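Local coordinates for protein putative zinc protease (Bordetella pertussis, PDB 3IH6) that is a domain of a putative M16-family zinc protease, a protein that probably acts as a metalloendopeptidase, at residues H32-G37 and V178-R183; D40-D45 and F159-R164; T49-A52 and S57-Y60. All coordinates share one frame; numbering follows the deposited sequence.

Contact 1 (H32-G37 and V178-R183)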
loop_
_atom_site.group_PDB
_atom_site.type_symbol
_atom_site.label_atom_id
_atom_site.label_comp_id
_atom_site.label_asym_id
_atom_site.label_seq_id
_atom_site.Cartn_x
_atom_site.Cartn_y
_atom_site.Cartn_z
ATOM N N HIS E 32 -25.259 19.132 1.035
ATOM C CA HIS E 32 -25.314 18.125 2.114
ATOM C C HIS E 32 -25.744 16.711 1.715
ATOM O O HIS E 32 -26.484 16.540 0.762
ATOM C CB HIS E 32 -26.050 18.613 3.376
ATOM C CG HIS E 32 -27.543 18.678 3.254
ATOM N ND1 HIS E 32 -28.214 19.863 3.025
ATOM C CD2 HIS E 32 -28.500 17.731 3.420
ATOM C CE1 HIS E 32 -29.523 19.639 3.040
ATOM N NE2 HIS E 32 -29.723 18.354 3.280
ATOM N N LEU E 33 -25.266 15.707 2.451
ATOM C CA LEU E 33 -25.624 14.302 2.186
ATOM C C LEU E 33 -26.937 13.941 2.861
ATOM O O LEU E 33 -27.245 14.511 3.891
ATOM C CB LEU E 33 -24.528 13.347 2.716
ATOM C CG LEU E 33 -23.105 13.516 2.142
ATOM C CD1 LEU E 33 -22.071 12.695 2.895
ATOM C CD2 LEU E 33 -23.058 13.239 0.657
ATOM N N PRO E 34 -27.696 12.973 2.295
ATOM C CA PRO E 34 -28.724 12.247 3.053
ATOM C C PRO E 34 -28.075 11.505 4.224
ATOM O O PRO E 34 -26.862 11.269 4.212
ATOM C CB PRO E 34 -29.213 11.164 2.068
ATOM C CG PRO E 34 -28.804 11.640 0.715
ATOM C CD PRO E 34 -27.605 12.519 0.893
ATOM N N ALA E 35 -28.891 11.133 5.203
ATOM C CA ALA E 35 -28.537 10.151 6.227
ATOM C C ALA E 35 -27.974 8.890 5.571
ATOM O O ALA E 35 -28.422 8.507 4.489
ATOM C CB ALA E 35 -29.772 9.826 7.036
ATOM N N ALA E 36 -26.967 8.274 6.194
ATOM C CA ALA E 36 -26.285 7.096 5.620
ATOM C C ALA E 36 -27.198 5.868 5.563
ATOM O O ALA E 36 -26.981 4.969 4.747
ATOM C CB ALA E 36 -24.995 6.762 6.411
ATOM N N GLY E 37 -28.210 5.842 6.440
ATOM C CA GLY E 37 -29.215 4.785 6.449
ATOM C C GLY E 37 -30.299 4.913 5.381
ATOM O O GLY E 37 -31.085 3.964 5.147
ATOM N N VAL E 178 -31.264 14.478 -8.053
ATOM C CA VAL E 178 -32.186 15.622 -8.246
ATOM C C VAL E 178 -32.701 16.304 -6.950
ATOM O O VAL E 178 -32.801 17.534 -6.916
ATOM C CB VAL E 178 -33.308 15.337 -9.257
ATOM C CG1 VAL E 178 -34.375 16.425 -9.171
ATOM C CG2 VAL E 178 -32.727 15.302 -10.668
ATOM N N ALA E 179 -32.989 15.537 -5.888
ATOM C CA ALA E 179 -33.452 16.152 -4.618
ATOM C C ALA E 179 -32.350 16.807 -3.756
ATOM O O ALA E 179 -32.649 17.745 -3.016
ATOM C CB ALA E 179 -34.276 15.152 -3.775
ATOM N N TYR E 180 -31.104 16.318 -3.841
ATOM C CA TYR E 180 -29.984 16.881 -3.086
ATOM C C TYR E 180 -29.135 17.902 -3.833
ATOM O O TYR E 180 -28.479 18.758 -3.204
ATOM C CB TYR E 180 -29.112 15.764 -2.439
ATOM C CG TYR E 180 -29.891 15.124 -1.325
ATOM C CD1 TYR E 180 -30.836 14.124 -1.598
ATOM C CD2 TYR E 180 -29.799 15.605 -0.015
ATOM C CE1 TYR E 180 -31.637 13.581 -0.579
ATOM C CE2 TYR E 180 -30.591 15.057 1.004
ATOM C CZ TYR E 180 -31.495 14.051 0.699
ATOM O OH TYR E 180 -32.275 13.533 1.673
ATOM N N LEU E 181 -29.106 17.836 -5.159
ATOM C CA LEU E 181 -28.274 18.803 -5.880
ATOM C C LEU E 181 -29.172 19.976 -6.307
ATOM O O LEU E 181 -29.633 20.085 -7.458
ATOM C CB LEU E 181 -27.450 18.145 -6.989
ATOM C CG LEU E 181 -26.544 17.002 -6.495
ATOM C CD1 LEU E 181 -25.838 16.270 -7.628
ATOM C CD2 LEU E 181 -25.484 17.484 -5.474
ATOM N N VAL E 182 -29.463 20.824 -5.316
ATOM C CA VAL E 182 -30.405 21.922 -5.482
ATOM C C VAL E 182 -29.832 23.193 -4.902
ATOM O O VAL E 182 -29.170 23.171 -3.861
ATOM C CB VAL E 182 -31.820 21.631 -4.849
ATOM C CG1 VAL E 182 -32.597 20.572 -5.678
ATOM C CG2 VAL E 182 -31.727 21.246 -3.379
ATOM N N ARG E 183 -30.073 24.310 -5.585
ATOM C CA ARG E 183 -29.582 25.615 -5.127
ATOM C C ARG E 183 -29.798 25.898 -3.612
ATOM O O ARG E 183 -28.854 26.349 -2.923
ATOM C CB ARG E 183 -30.163 26.734 -5.967
ATOM C CG ARG E 183 -29.807 28.093 -5.394
ATOM C CD ARG E 183 -29.726 29.200 -6.419
ATOM N NE ARG E 183 -29.063 30.331 -5.767
ATOM C CZ ARG E 183 -28.191 31.146 -6.347
ATOM N NH1 ARG E 183 -27.845 30.979 -7.622
ATOM N NH2 ARG E 183 -27.657 32.128 -5.633
HETATM O O HOH W 1 -27.958 18.771 -0.290
#
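Pro-34 lies over one face of the Tyr-180 ring in a CH-pi contact: its CG stands 3.7 Å from the ring centroid and 13° off the ring normal. CB and CD flank it, CD above the CD2 and CE2 side and CB near CZ and OH. His-32 meets the same ring through its imidazole, NE2 coming to 4.1 Å from Tyr-180 CE2; the two planes are nearly perpendicular, and the rings meet obliquely. Tyr-180 reaches them because its CG sits beside the backbone N and anti to the carbonyl carbon (chi1 -70°), which carries the ring off the helix end toward the loop. A water joins the backbones, donating to His-32 O at 2.9 Å and to Tyr-180 O at 3.0 Å, and it also sits over the centre of the imidazole ring. Further out, Asp-40 and Leu-44 of helix 39-52 pack against Pro-34, and the chain leaves the helix at Leu-181, the centre of an inverse gamma turn. The arrangement is a proline-aromatic CH-pi contact joining the end of helix 170-180 to the loop after strand 26-32, in the alpha/beta fold of an M16-type domain.

Contact 2 (D40-D45 and F159-R164)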
loop_
_atom_site.group_PDB
_atom_site.type_symbol
_atom_site.label_atom_id
_atom_site.label_comp_id
_atom_site.label_asym_id
_atom_site.label_seq_id
_atom_site.Cartn_x
_atom_site.Cartn_y
_atom_site.Cartn_z
ATOM N N ASP E 40 -31.357 6.956 -0.538
ATOM C CA ASP E 40 -30.703 8.077 -1.243
ATOM C C ASP E 40 -29.200 8.214 -1.061
ATOM O O ASP E 40 -28.490 8.753 -1.926
ATOM C CB ASP E 40 -31.411 9.383 -0.872
ATOM C CG ASP E 40 -32.851 9.372 -1.336
ATOM O OD1 ASP E 40 -33.091 8.632 -2.311
ATOM O OD2 ASP E 40 -33.727 10.031 -0.718
ATOM N N PHE E 41 -28.692 7.735 0.053
ATOM C CA PHE E 41 -27.281 7.988 0.326
ATOM C C PHE E 41 -26.430 7.392 -0.780
ATOM O O PHE E 41 -25.579 8.088 -1.347
ATOM C CB PHE E 41 -26.869 7.488 1.718
ATOM C CG PHE E 41 -25.423 7.745 2.060
ATOM C CD1 PHE E 41 -25.075 8.836 2.855
ATOM C CD2 PHE E 41 -24.418 6.885 1.613
ATOM C CE1 PHE E 41 -23.770 9.085 3.194
ATOM C CE2 PHE E 41 -23.095 7.109 1.964
ATOM C CZ PHE E 41 -22.769 8.208 2.776
ATOM N N VAL E 42 -26.621 6.117 -1.095
ATOM C CA VAL E 42 -25.798 5.556 -2.160
ATOM C C VAL E 42 -26.085 6.163 -3.508
ATOM O O VAL E 42 -25.158 6.250 -4.349
ATOM C CB VAL E 42 -25.760 4.020 -2.243
ATOM C CG1 VAL E 42 -25.283 3.459 -0.946
ATOM C CG2 VAL E 42 -27.072 3.457 -2.623
ATOM N N GLY E 43 -27.327 6.622 -3.710
ATOM C CA GLY E 43 -27.702 7.303 -4.937
ATOM C C GLY E 43 -26.737 8.463 -5.170
ATOM O O GLY E 43 -26.145 8.615 -6.235
ATOM N N LEU E 44 -26.558 9.267 -4.145
ATOM C CA LEU E 44 -25.729 10.442 -4.262
ATOM C C LEU E 44 -24.257 10.050 -4.357
ATOM O O LEU E 44 -23.454 10.752 -4.988
ATOM C CB LEU E 44 -25.971 11.374 -3.075
ATOM C CG LEU E 44 -25.533 12.836 -3.236
ATOM C CD1 LEU E 44 -26.042 13.464 -4.497
ATOM C CD2 LEU E 44 -25.911 13.663 -2.024
ATOM N N ASP E 45 -23.923 8.918 -3.755
ATOM C CA ASP E 45 -22.560 8.377 -3.790
ATOM C C ASP E 45 -22.260 8.057 -5.275
ATOM O O ASP E 45 -21.312 8.599 -5.870
ATOM C CB ASP E 45 -22.555 7.126 -2.902
ATOM C CG ASP E 45 -21.175 6.736 -2.402
ATOM O OD1 ASP E 45 -20.223 7.507 -2.623
ATOM O OD2 ASP E 45 -21.065 5.644 -1.763
ATOM N N PHE E 159 -22.583 -3.923 4.730
ATOM C CA PHE E 159 -23.160 -4.854 3.794
ATOM C C PHE E 159 -24.365 -4.327 3.049
ATOM O O PHE E 159 -24.567 -4.654 1.868
ATOM C CB PHE E 159 -23.508 -6.170 4.502
ATOM C CG PHE E 159 -22.324 -6.854 5.055
ATOM C CD1 PHE E 159 -21.460 -7.560 4.213
ATOM C CD2 PHE E 159 -22.024 -6.752 6.400
ATOM C CE1 PHE E 159 -20.340 -8.187 4.734
ATOM C CE2 PHE E 159 -20.913 -7.381 6.911
ATOM C CZ PHE E 159 -20.073 -8.095 6.067
ATOM N N LEU E 160 -25.168 -3.519 3.732
ATOM C CA LEU E 160 -26.407 -3.028 3.153
ATOM C C LEU E 160 -26.130 -2.058 2.011
ATOM O O LEU E 160 -26.821 -2.136 0.982
ATOM C CB LEU E 160 -27.330 -2.405 4.214
ATOM C CG LEU E 160 -28.636 -1.714 3.766
ATOM C CD1 LEU E 160 -29.623 -2.635 3.019
ATOM C CD2 LEU E 160 -29.325 -1.049 4.981
ATOM N N GLN E 161 -25.115 -1.185 2.177
ATOM C CA GLN E 161 -24.766 -0.194 1.156
ATOM C C GLN E 161 -24.378 -0.947 -0.112
ATOM O O GLN E 161 -24.829 -0.602 -1.203
ATOM C CB GLN E 161 -23.640 0.787 1.593
ATOM C CG GLN E 161 -23.907 1.770 2.787
ATOM C CD GLN E 161 -25.155 2.652 2.664
ATOM O OE1 GLN E 161 -26.153 2.260 2.071
ATOM N NE2 GLN E 161 -25.107 3.855 3.272
ATOM N N ARG E 162 -23.586 -2.008 0.044
ATOM C CA ARG E 162 -23.229 -2.888 -1.068
ATOM C C ARG E 162 -24.467 -3.434 -1.772
ATOM O O ARG E 162 -24.541 -3.408 -3.010
ATOM C CB ARG E 162 -22.351 -4.053 -0.573
ATOM C CG ARG E 162 -21.554 -4.759 -1.662
ATOM C CD ARG E 162 -22.281 -5.947 -2.217
ATOM N NE ARG E 162 -22.360 -6.985 -1.204
ATOM C CZ ARG E 162 -21.964 -8.238 -1.383
ATOM N NH1 ARG E 162 -22.069 -9.107 -0.380
ATOM N NH2 ARG E 162 -21.495 -8.623 -2.563
ATOM N N ASP E 163 -25.436 -3.926 -0.989
ATOM C CA ASP E 163 -26.630 -4.528 -1.575
ATOM C C ASP E 163 -27.454 -3.508 -2.332
ATOM O O ASP E 163 -27.924 -3.783 -3.433
ATOM C CB ASP E 163 -27.487 -5.271 -0.539
ATOM C CG ASP E 163 -26.873 -6.617 -0.133
ATOM O OD1 ASP E 163 -26.180 -7.252 -0.972
ATOM O OD2 ASP E 163 -27.073 -7.017 1.035
ATOM N N ARG E 164 -27.589 -2.326 -1.741
ATOM C CA ARG E 164 -28.311 -1.201 -2.349
ATOM C C ARG E 164 -27.646 -0.745 -3.642
ATOM O O ARG E 164 -28.311 -0.360 -4.571
ATOM C CB ARG E 164 -28.337 -0.037 -1.380
ATOM C CG ARG E 164 -29.314 -0.222 -0.233
ATOM C CD ARG E 164 -29.089 0.822 0.836
ATOM N NE ARG E 164 -30.235 0.833 1.752
ATOM C CZ ARG E 164 -30.319 1.518 2.892
ATOM N NH1 ARG E 164 -29.313 2.281 3.322
ATOM N NH2 ARG E 164 -31.414 1.420 3.614
HETATM O O HOH W 2 -27.959 4.086 1.076
#
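Val-42 and Gln-161 face each other where the two helices come closest, their side chains slanting across one another. Val-42 CG1 presses on the amide of Gln-161, 3.4 Å from OE1, while its other methyl, CG2, packs at 3.9 Å against Arg-164 CB. Bent at chi2 (-54°), Gln-161 lays its amide against Val-42, with NE2 toward Phe-41. The Phe-41 and Gln-161 side chains cross at about a right angle, yet ring and amide planes are only 16° apart; NE2 approaches Phe-41 CD2 obliquely, to 3.5 Å. Arg-164, extended from CG to NE, brings its NH1 in the guanidinium plane to Gln-161 OE1, a straight but weak bond of 3.4 Å, with Leu-160 CD2 over one guanidinium face. Its stronger polar partner is Gly-37 O, reached by NH2. A water lies 2.8 Å from Gln-161 OE1, where it can donate, and accepts from Val-42 N at 3.3 Å. Beyond the pair, Asp-163 hydrogen-bonds Tyr-191 of the second subunit. The axes of segments 40-45 and 159-164 pass at 9.8 Å and cross at -65°: helix-on-helix packing with a glutamine amide laid against a valine, within the helical layer of the M16-type domain.

Contact 3 (T49-A52 and S57-Y60)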
loop_
_atom_site.group_PDB
_atom_site.type_symbol
_atom_site.label_atom_id
_atom_site.label_comp_id
_atom_site.label_asym_id
_atom_site.label_seq_id
_atom_site.Cartn_x
_atom_site.Cartn_y
_atom_site.Cartn_z
ATOM N N THR E 49 -19.802 10.198 -8.714
ATOM C CA THR E 49 -18.860 9.546 -9.637
ATOM C C THR E 49 -19.269 9.795 -11.083
ATOM O O THR E 49 -18.412 9.990 -11.938
ATOM C CB THR E 49 -18.859 8.011 -9.444
ATOM O OG1 THR E 49 -18.370 7.674 -8.165
ATOM C CG2 THR E 49 -18.005 7.305 -10.480
ATOM N N ILE E 50 -20.578 9.774 -11.359
ATOM C CA ILE E 50 -21.034 10.067 -12.706
ATOM C C ILE E 50 -20.705 11.515 -13.058
ATOM O O ILE E 50 -20.334 11.789 -14.174
ATOM C CB ILE E 50 -22.542 9.844 -12.878
ATOM C CG1 ILE E 50 -22.888 8.342 -12.775
ATOM C CG2 ILE E 50 -23.045 10.517 -14.203
ATOM C CD1 ILE E 50 -24.379 8.077 -12.523
ATOM N N LEU E 51 -20.856 12.422 -12.104
ATOM C CA LEU E 51 -20.624 13.852 -12.322
ATOM C C LEU E 51 -19.183 14.257 -12.431
ATOM O O LEU E 51 -18.845 15.232 -13.136
ATOM C CB LEU E 51 -21.280 14.699 -11.189
ATOM C CG LEU E 51 -22.803 14.489 -11.183
ATOM C CD1 LEU E 51 -23.391 14.759 -9.819
ATOM C CD2 LEU E 51 -23.493 15.300 -12.290
ATOM N N ALA E 52 -18.321 13.552 -11.723
ATOM C CA ALA E 52 -16.996 14.108 -11.453
ATOM C C ALA E 52 -15.834 13.287 -11.919
ATOM O O ALA E 52 -14.761 13.808 -12.045
ATOM C CB ALA E 52 -16.857 14.448 -9.939
ATOM N N SER E 57 -17.349 12.320 -17.503
ATOM C CA SER E 57 -18.200 12.786 -16.408
ATOM C C SER E 57 -18.925 14.097 -16.817
ATOM O O SER E 57 -18.434 14.808 -17.669
ATOM C CB SER E 57 -17.352 13.045 -15.182
ATOM O OG SER E 57 -16.549 14.200 -15.402
ATOM N N ARG E 58 -20.042 14.428 -16.177
ATOM C CA ARG E 58 -20.858 15.573 -16.590
ATOM C C ARG E 58 -20.061 16.867 -16.397
ATOM O O ARG E 58 -19.961 17.694 -17.317
ATOM C CB ARG E 58 -22.206 15.623 -15.836
ATOM C CG ARG E 58 -23.171 14.422 -16.048
ATOM C CD ARG E 58 -23.583 14.269 -17.557
ATOM N NE ARG E 58 -24.625 13.263 -17.827
ATOM C CZ ARG E 58 -25.936 13.501 -17.745
ATOM N NH1 ARG E 58 -26.391 14.694 -17.369
ATOM N NH2 ARG E 58 -26.806 12.537 -17.991
ATOM N N LEU E 59 -19.472 17.034 -15.213
ATOM C CA LEU E 59 -18.621 18.184 -14.946
ATOM C C LEU E 59 -17.462 18.331 -15.953
ATOM O O LEU E 59 -17.239 19.425 -16.504
ATOM C CB LEU E 59 -18.119 18.198 -13.495
ATOM C CG LEU E 59 -19.218 18.396 -12.432
ATOM C CD1 LEU E 59 -18.686 18.168 -10.972
ATOM C CD2 LEU E 59 -19.809 19.763 -12.552
ATOM N N TYR E 60 -16.717 17.256 -16.158
ATOM C CA TYR E 60 -15.565 17.350 -17.018
ATOM C C TYR E 60 -15.997 17.852 -18.380
ATOM O O TYR E 60 -15.427 18.811 -18.887
ATOM C CB TYR E 60 -14.807 16.022 -17.114
ATOM C CG TYR E 60 -13.468 16.107 -17.862
ATOM C CD1 TYR E 60 -12.265 16.175 -17.149
ATOM C CD2 TYR E 60 -13.405 16.076 -19.282
ATOM C CE1 TYR E 60 -11.017 16.253 -17.795
ATOM C CE2 TYR E 60 -12.134 16.139 -19.960
ATOM C CZ TYR E 60 -10.958 16.205 -19.180
ATOM O OH TYR E 60 -9.736 16.254 -19.774
#
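Leu-51 gives up the most surface here, and both its carbonyl and its side chain take part. Leu-51 O accepts from Leu-59 N at 2.8 Å, the donor lying in the carbonyl plane, and the Leu-59 side chain folds round the same oxygen, with CB 3.1 Å from Leu-51 O. Leu-51 CD2 leans obliquely on the aliphatic start of Arg-58, 3.8 Å from its CB. Arg-58 bends at chi2 (-60°), which leads the guanidinium away from Leu-51 to Lys-114 O and to a salt bridge with Glu-120; its backbone N gives a weak bond of 3.3 Å to Ile-50 O. Ser-57, the N-cap of helix 58-63, nests against the carbonyls of Ile-50 and Leu-51: its CA makes a CA-H...O contact with Ile-50 O. With OG set between the backbone N and carbonyl carbon (chi1 71°), Ser-57 OG accepts from Tyr-60 N at 3.2 Å and is also bonded to Thr-54 O. Leu-59 CD1 touches Leu-51 CB and Ala-52 CB, beside Leu-104 and Leu-108 of helix 97-109. The result is a short helix-to-helix connection in which carbonyls of the last turn of helix 39-52 receive the first amides of serine-capped helix 58-63.

From the N terminus, the chain runs through strand 26-32 into the loop of contact 1, then into helix 39-52, which supplies the first segment of contact 2 and, further along, that of contact 3. Contact 3 closes first, after a connection of four residues, by joining helix 58-63 to the helix end. Contact 2 closes a much longer loop when helix 157-167 returns to the start of helix 39-52, and contact 1 closes last, through helix 170-180. The three are nested, 3 within 2 within 1. Contacts 1 and 2 touch where the carbonyls of Pro-34 and Ala-35 pack on Phe-41, contacts 1 and 3 where Leu-181 meets Leu-51. Together they tie helices 157-167 and 170-180 to helix 39-52.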